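Local coordinates for protein GTP cyclohydrolase 1 type 2 homolog (PDB 2YYB) that is of uncharacterised function but probably binds divalent metal ions, as a member of the GTP cyclohydrolase I type 2/NIF3 family, at residues 176-180 with 197-203. Numbering follows the deposited sequence.
Sequences LLPKV and ETFERGL
Leu177 lays its side chain over the last turn of helix 195-200 and the residues that follow it. Its CD2 lies 3.2 Å from Thr198 OG1, and its CG lies 4.0 Å from Leu203 CD2. Thr198 OG1 is hydrogen-bonded to the backbone oxygen of Val194. Val180 CB adds a second apolar contact, 4.3 Å from Leu203 CD2. Phe185 of strand 184-187 touches both Leu177 and Val180.

Residues 176-179 are the end of a 3-10 segment that begins earlier in the chain, with Lys179 N hydrogen-bonded to Leu176 O at 3.1 Å and Val180 N to Leu177 O at 3.0 Å. The CA atoms of Leu177 and Thr198 are 7.7 Å apart, those of Val180 and Leu203 8.3 Å.

Arg201 is the first residue to leave helical angles. It is t at chi1 and chi2 and turns at chi3 (p), which sets its guanidinium beside Leu177 and Pro178. Arg201 NH2 lies 2.9 Å from Leu177 O, but the angle is too poor for a hydrogen bond. Within 197-203 the same NH2 is paired with Glu197 OE1 in a salt bridge, modelled at 2.5 Å; the place of OE1 is less certain.

Gly202, at phi 50° and psi 46°, ends the helix. Leu203 N donates a hydrogen bond to Thr198 O at 2.9 Å, and Gly202 N to Phe199 O at 2.6 Å. This is a Schellman motif, here turning the chain from helix 195-200 into strand 204-207 of the four-stranded mixed sheet.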
loop_
_atom_site.group_PDB
_atom_site.type_symbol
_atom_site.label_atom_id
_atom_site.label_comp_id
_atom_site.label_asym_id
_atom_site.label_seq_id
_atom_site.Cartn_x
_atom_site.Cartn_y
_atom_site.Cartn_z
ATOM N N LEU A 176 -7.594 -18.613 -12.593
ATOM C CA LEU A 176 -7.812 -19.696 -11.624
ATOM C C LEU A 176 -7.209 -21.054 -12.017
ATOM O O LEU A 176 -7.316 -22.016 -11.260
ATOM C CB LEU A 176 -9.310 -19.893 -11.375
ATOM C CG LEU A 176 -10.071 -18.898 -10.487
ATOM C CD1 LEU A 176 -11.587 -19.042 -10.725
ATOM C CD2 LEU A 176 -9.715 -19.145 -9.022
ATOM N N LEU A 177 -6.584 -21.132 -13.190
ATOM C CA LEU A 177 -5.988 -22.376 -13.674
ATOM C C LEU A 177 -5.185 -23.183 -12.649
ATOM O O LEU A 177 -5.431 -24.369 -12.458
ATOM C CB LEU A 177 -5.094 -22.091 -14.876
ATOM C CG LEU A 177 -5.254 -23.065 -16.040
ATOM C CD1 LEU A 177 -6.700 -23.090 -16.472
ATOM C CD2 LEU A 177 -4.382 -22.637 -17.193
ATOM N N PRO A 178 -4.221 -22.543 -11.972
ATOM C CA PRO A 178 -3.370 -23.185 -10.968
ATOM C C PRO A 178 -4.062 -23.942 -9.845
ATOM O O PRO A 178 -3.471 -24.846 -9.253
ATOM C CB PRO A 178 -2.530 -22.025 -10.449
ATOM C CG PRO A 178 -3.441 -20.860 -10.603
ATOM C CD PRO A 178 -3.965 -21.091 -11.989
ATOM N N LYS A 179 -5.307 -23.587 -9.549
ATOM C CA LYS A 179 -6.047 -24.252 -8.482
ATOM C C LYS A 179 -7.004 -25.329 -9.008
ATOM O O LYS A 179 -7.510 -26.149 -8.246
ATOM C CB LYS A 179 -6.812 -23.209 -7.665
ATOM C CG LYS A 179 -5.911 -22.212 -6.933
ATOM C CD LYS A 179 -6.728 -21.185 -6.155
ATOM C CE LYS A 179 -5.898 -20.478 -5.075
ATOM N NZ LYS A 179 -4.785 -19.636 -5.624
ATOM N N VAL A 180 -7.235 -25.333 -10.315
ATOM C CA VAL A 180 -8.128 -26.310 -10.925
ATOM C C VAL A 180 -7.692 -27.715 -10.566
ATOM O O VAL A 180 -6.550 -28.102 -10.815
ATOM C CB VAL A 180 -8.138 -26.184 -12.465
ATOM C CG1 VAL A 180 -8.950 -27.305 -13.069
ATOM C CG2 VAL A 180 -8.726 -24.848 -12.871
ATOM N N GLU A 197 1.027 -24.152 -19.674
ATOM C CA GLU A 197 0.741 -24.673 -18.352
ATOM C C GLU A 197 -0.410 -25.699 -18.445
ATOM O O GLU A 197 -0.335 -26.790 -17.871
ATOM C CB GLU A 197 0.372 -23.538 -17.405
ATOM C CG GLU A 197 0.286 -23.996 -15.976
ATOM C CD GLU A 197 -0.519 -23.061 -15.093
ATOM O OE1 GLU A 197 -0.846 -23.467 -13.951
ATOM O OE2 GLU A 197 -0.817 -21.930 -15.541
ATOM N N THR A 198 -1.461 -25.347 -19.182
ATOM C CA THR A 198 -2.596 -26.237 -19.360
ATOM C C THR A 198 -2.212 -27.660 -19.827
ATOM O O THR A 198 -2.722 -28.646 -19.302
ATOM C CB THR A 198 -3.594 -25.641 -20.365
ATOM O OG1 THR A 198 -4.269 -24.551 -19.756
ATOM C CG2 THR A 198 -4.615 -26.660 -20.789
ATOM N N PHE A 199 -1.335 -27.778 -20.812
ATOM C CA PHE A 199 -0.959 -29.103 -21.266
ATOM C C PHE A 199 0.035 -29.797 -20.334
ATOM O O PHE A 199 -0.168 -30.949 -19.944
ATOM C CB PHE A 199 -0.410 -29.042 -22.686
ATOM C CG PHE A 199 -1.448 -28.662 -23.704
ATOM C CD1 PHE A 199 -1.699 -27.317 -24.004
ATOM C CD2 PHE A 199 -2.235 -29.640 -24.311
ATOM C CE1 PHE A 199 -2.714 -26.955 -24.882
ATOM C CE2 PHE A 199 -3.256 -29.280 -25.194
ATOM C CZ PHE A 199 -3.494 -27.937 -25.475
ATOM N N GLU A 200 1.088 -29.085 -19.958
ATOM C CA GLU A 200 2.098 -29.636 -19.086
ATOM C C GLU A 200 1.510 -30.192 -17.819
ATOM O O GLU A 200 2.045 -31.135 -17.247
ATOM C CB GLU A 200 3.131 -28.580 -18.755
ATOM C CG GLU A 200 4.002 -28.269 -19.921
ATOM C CD GLU A 200 5.053 -27.271 -19.574
ATOM O OE1 GLU A 200 5.565 -27.338 -18.436
ATOM O OE2 GLU A 200 5.375 -26.427 -20.434
ATOM N N ARG A 201 0.404 -29.620 -17.378
ATOM C CA ARG A 201 -0.227 -30.097 -16.167
ATOM C C ARG A 201 -1.389 -31.067 -16.468
ATOM O O ARG A 201 -2.195 -31.383 -15.586
ATOM C CB ARG A 201 -0.709 -28.907 -15.332
ATOM C CG ARG A 201 -1.224 -29.325 -13.971
ATOM C CD ARG A 201 -1.120 -28.212 -12.963
ATOM N NE ARG A 201 -2.024 -27.128 -13.286
ATOM C CZ ARG A 201 -1.844 -25.881 -12.875
ATOM N NH1 ARG A 201 -0.783 -25.559 -12.120
ATOM N NH2 ARG A 201 -2.724 -24.951 -13.226
ATOM N N GLY A 202 -1.456 -31.545 -17.711
ATOM C CA GLY A 202 -2.499 -32.469 -18.118
ATOM C C GLY A 202 -3.912 -32.049 -17.762
ATOM O O GLY A 202 -4.703 -32.847 -17.258
ATOM N N LEU A 203 -4.237 -30.792 -18.031
ATOM C CA LEU A 203 -5.557 -30.256 -17.747
ATOM C C LEU A 203 -6.418 -30.292 -19.003
ATOM O O LEU A 203 -5.927 -30.156 -20.121
ATOM C CB LEU A 203 -5.434 -28.809 -17.280
ATOM C CG LEU A 203 -5.772 -28.412 -15.846
ATOM C CD1 LEU A 203 -5.142 -29.360 -14.859
ATOM C CD2 LEU A 203 -5.272 -27.002 -15.604
#